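Local coordinates for metallo-beta-lactamase superfamily protein (Thermus thermophilus, PDB 2ZWR) that probably acts as a hydrolase of the metallo-beta-lactamase superfamily, with a pair of zinc ions bound in its metal site, at residues Leu72-His77 with Leu103-Leu108. Sequence-based numbering, arbitrary orientation.
Sequences LPVYLH and LPVRPL
At the margin of one of the two beta-sheets of the metallo-beta-lactamase fold, strand 74-76 takes the short strand 106-107 as a parallel neighbour; 106-107 is the outermost strand on this side, and strand 50-51 lies on the other flank of 74-76. Two straight backbone bonds fix the register around Y75 and R106: R106 N gives to V74 O at 2.7 Å, and L76 N gives to R106 O at 2.9 Å, each donor nearly along the C=O axis. The next bond is more bent and less well aimed: L108 N reaches L76 O at 3.1 Å (N-H...O 142°) from above the carbonyl plane. At the start a water bridges instead, accepting from V74 N and donating to P104 O. Y75 and R106 project from the same face of the sheet. The R106 chain, extended from CG to NE, crosses the phenol obliquely, its CB 3.9 Å from the Y75 ring centroid in a CH-pi contact offset toward the rim. On the other face, V74 CG1, anti to its backbone N, meets V105 CG1, and V105 also packs on L81 and Y84 of helix 81-85. L108 CD2 lies 3.7 Å from Y75 CB, while its side chain also touches V130 and F132 of the second sheet. The H77 ring stacks on H121. P73 CB lies over the centre of one face of the R106 guanidinium, 3.4 Å above its plane; that plane is turned 82° from the Y75 ring, and NH1 gives an in-plane bond to Y75 OH, 3.1 Å away.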
ATOM      1  N   LEU A  72      11.711 -12.581   0.016  1.00 12.38           N
ATOM      2  CA  LEU A  72      10.305 -12.284  -0.292  1.00 12.30           C
ATOM      3  C   LEU A  72      10.171 -11.752  -1.710  1.00 11.87           C
ATOM      4  O   LEU A  72      10.900 -10.827  -2.096  1.00 11.89           O
ATOM      5  CB  LEU A  72       9.706 -11.272   0.698  1.00 12.15           C
ATOM      6  CG  LEU A  72       9.577 -11.660   2.173  1.00 13.80           C
ATOM      7  CD1 LEU A  72       9.276 -10.449   3.063  1.00 15.07           C
ATOM      8  CD2 LEU A  72       8.526 -12.726   2.370  1.00 15.57           C
ATOM      9  N   PRO A  73       9.271 -12.358  -2.505  1.00 11.48           N
ATOM     10  CA  PRO A  73       8.899 -11.706  -3.755  1.00 11.20           C
ATOM     11  C   PRO A  73       8.171 -10.393  -3.471  1.00 10.72           C
ATOM     12  O   PRO A  73       7.437 -10.287  -2.478  1.00  9.95           O
ATOM     13  CB  PRO A  73       7.965 -12.716  -4.437  1.00 11.22           C
ATOM     14  CG  PRO A  73       7.505 -13.628  -3.391  1.00 11.47           C
ATOM     15  CD  PRO A  73       8.579 -13.647  -2.317  1.00 11.96           C
ATOM     16  N   VAL A  74       8.414  -9.401  -4.332  1.00 10.38           N
ATOM     17  CA  VAL A  74       7.824  -8.079  -4.217  1.00  9.29           C
ATOM     18  C   VAL A  74       6.931  -7.838  -5.416  1.00  9.49           C
ATOM     19  O   VAL A  74       7.390  -7.893  -6.550  1.00  9.66           O
ATOM     20  CB  VAL A  74       8.903  -6.965  -4.142  1.00  9.43           C
ATOM     21  CG1 VAL A  74       8.250  -5.593  -4.052  1.00  8.50           C
ATOM     22  CG2 VAL A  74       9.820  -7.186  -2.948  1.00  8.11           C
ATOM     23  N   TYR A  75       5.650  -7.576  -5.150  1.00  9.67           N
ATOM     24  CA  TYR A  75       4.666  -7.320  -6.185  1.00  9.38           C
ATOM     25  C   TYR A  75       4.414  -5.819  -6.312  1.00  9.61           C
ATOM     26  O   TYR A  75       4.078  -5.147  -5.323  1.00  8.90           O
ATOM     27  CB  TYR A  75       3.357  -8.062  -5.867  1.00  9.83           C
ATOM     28  CG  TYR A  75       3.449  -9.553  -6.077  1.00 10.46           C
ATOM     29  CD1 TYR A  75       3.020 -10.129  -7.268  1.00 10.26           C
ATOM     30  CD2 TYR A  75       3.997 -10.386  -5.091  1.00 10.97           C
ATOM     31  CE1 TYR A  75       3.113 -11.512  -7.475  1.00 11.44           C
ATOM     32  CE2 TYR A  75       4.114 -11.755  -5.287  1.00 11.19           C
ATOM     33  CZ  TYR A  75       3.665 -12.312  -6.480  1.00 11.63           C
ATOM     34  OH  TYR A  75       3.764 -13.665  -6.674  1.00 12.43           O
ATOM     35  N   LEU A  76       4.576  -5.309  -7.532  1.00  9.18           N
ATOM     36  CA  LEU A  76       4.364  -3.896  -7.819  1.00  9.66           C
ATOM     37  C   LEU A  76       3.839  -3.725  -9.227  1.00 10.00           C
ATOM     38  O   LEU A  76       4.286  -4.424 -10.138  1.00  9.81           O
ATOM     39  CB  LEU A  76       5.688  -3.126  -7.694  1.00  9.51           C
ATOM     40  CG  LEU A  76       5.711  -1.630  -7.993  1.00  8.80           C
ATOM     41  CD1 LEU A  76       5.135  -0.818  -6.829  1.00  6.22           C
ATOM     42  CD2 LEU A  76       7.138  -1.212  -8.309  1.00  7.50           C
ATOM     43  N   HIS A  77       2.895  -2.800  -9.404  1.00 10.34           N
ATOM     44  CA  HIS A  77       2.461  -2.407 -10.746  1.00 10.03           C
ATOM     45  C   HIS A  77       3.651  -1.790 -11.505  1.00 10.09           C
ATOM     46  O   HIS A  77       4.321  -0.880 -10.995  1.00  9.93           O
ATOM     47  CB  HIS A  77       1.298  -1.418 -10.664  1.00 10.45           C
ATOM     48  CG  HIS A  77       0.528  -1.278 -11.939  1.00  9.36           C
ATOM     49  ND1 HIS A  77       0.981  -0.526 -13.001  1.00  8.90           N
ATOM     50  CD2 HIS A  77      -0.664  -1.795 -12.323  1.00  9.31           C
ATOM     51  CE1 HIS A  77       0.105  -0.591 -13.989  1.00  7.74           C
ATOM     52  NE2 HIS A  77      -0.907  -1.348 -13.599  1.00  9.58           N
ATOM     53  N   LEU A 103      15.671  -5.183  -6.834  1.00 16.55           N
ATOM     54  CA  LEU A 103      15.096  -5.746  -8.049  1.00 16.86           C
ATOM     55  C   LEU A 103      15.501  -7.214  -8.189  1.00 17.25           C
ATOM     56  O   LEU A 103      16.541  -7.614  -7.660  1.00 17.41           O
ATOM     57  CB  LEU A 103      15.552  -4.936  -9.259  1.00 16.99           C
ATOM     58  CG  LEU A 103      14.960  -3.523  -9.293  1.00 17.45           C
ATOM     59  CD1 LEU A 103      15.878  -2.579 -10.039  1.00 19.19           C
ATOM     60  CD2 LEU A 103      13.556  -3.527  -9.893  1.00 17.26           C
ATOM     61  N   PRO A 104      14.693  -8.023  -8.912  1.00 17.33           N
ATOM     62  CA  PRO A 104      13.493  -7.650  -9.660  1.00 16.98           C
ATOM     63  C   PRO A 104      12.209  -7.668  -8.825  1.00 16.75           C
ATOM     64  O   PRO A 104      12.198  -8.171  -7.695  1.00 16.61           O
ATOM     65  CB  PRO A 104      13.435  -8.733 -10.738  1.00 17.19           C
ATOM     66  CG  PRO A 104      13.914  -9.935 -10.026  1.00 17.58           C
ATOM     67  CD  PRO A 104      14.974  -9.462  -9.053  1.00 17.51           C
ATOM     68  N   VAL A 105      11.142  -7.101  -9.385  1.00 16.12           N
ATOM     69  CA  VAL A 105       9.815  -7.211  -8.794  1.00 15.76           C
ATOM     70  C   VAL A 105       8.925  -8.070  -9.688  1.00 15.18           C
ATOM     71  O   VAL A 105       9.218  -8.243 -10.869  1.00 15.58           O
ATOM     72  CB  VAL A 105       9.156  -5.820  -8.535  1.00 15.39           C
ATOM     73  CG1 VAL A 105      10.065  -4.951  -7.696  1.00 16.30           C
ATOM     74  CG2 VAL A 105       8.805  -5.117  -9.839  1.00 15.76           C
ATOM     75  N   ARG A 106       7.852  -8.600  -9.107  1.00 14.56           N
ATOM     76  CA  ARG A 106       6.809  -9.301  -9.846  1.00 14.21           C
ATOM     77  C   ARG A 106       5.675  -8.325 -10.128  1.00 13.90           C
ATOM     78  O   ARG A 106       5.353  -7.488  -9.282  1.00 13.94           O
ATOM     79  CB  ARG A 106       6.289 -10.506  -9.054  1.00 14.42           C
ATOM     80  CG  ARG A 106       7.363 -11.551  -8.792  1.00 14.63           C
ATOM     81  CD  ARG A 106       6.831 -12.741  -8.031  1.00 16.92           C
ATOM     82  NE  ARG A 106       7.886 -13.725  -7.753  1.00 18.77           N
ATOM     83  CZ  ARG A 106       7.678 -14.900  -7.157  1.00 18.30           C
ATOM     84  NH1 ARG A 106       6.459 -15.244  -6.748  1.00 18.28           N
ATOM     85  NH2 ARG A 106       8.693 -15.723  -6.954  1.00 18.37           N
ATOM     86  N   PRO A 107       5.091  -8.401 -11.334  1.00 13.51           N
ATOM     87  CA  PRO A 107       4.091  -7.413 -11.720  1.00 13.26           C
ATOM     88  C   PRO A 107       2.690  -7.581 -11.115  1.00 12.70           C
ATOM     89  O   PRO A 107       2.238  -8.695 -10.805  1.00 12.76           O
ATOM     90  CB  PRO A 107       4.035  -7.552 -13.247  1.00 13.30           C
ATOM     91  CG  PRO A 107       4.458  -8.926 -13.521  1.00 14.18           C
ATOM     92  CD  PRO A 107       5.367  -9.366 -12.411  1.00 13.26           C
ATOM     93  N   LEU A 108       2.031  -6.448 -10.950  1.00 11.80           N
ATOM     94  CA  LEU A 108       0.612  -6.397 -10.655  1.00 12.05           C
ATOM     95  C   LEU A 108      -0.093  -5.828 -11.891  1.00 12.30           C
ATOM     96  O   LEU A 108       0.549  -5.199 -12.737  1.00 12.05           O
ATOM     97  CB  LEU A 108       0.347  -5.521  -9.427  1.00 10.92           C
ATOM     98  CG  LEU A 108       0.886  -6.029  -8.080  1.00 10.74           C
ATOM     99  CD1 LEU A 108       0.700  -4.969  -7.003  1.00  8.97           C
ATOM    100  CD2 LEU A 108       0.223  -7.342  -7.681  1.00  7.83           C
TER
HETATM  101  O   HOH W   1      10.622 -10.053  -6.454  1.00 22.54           O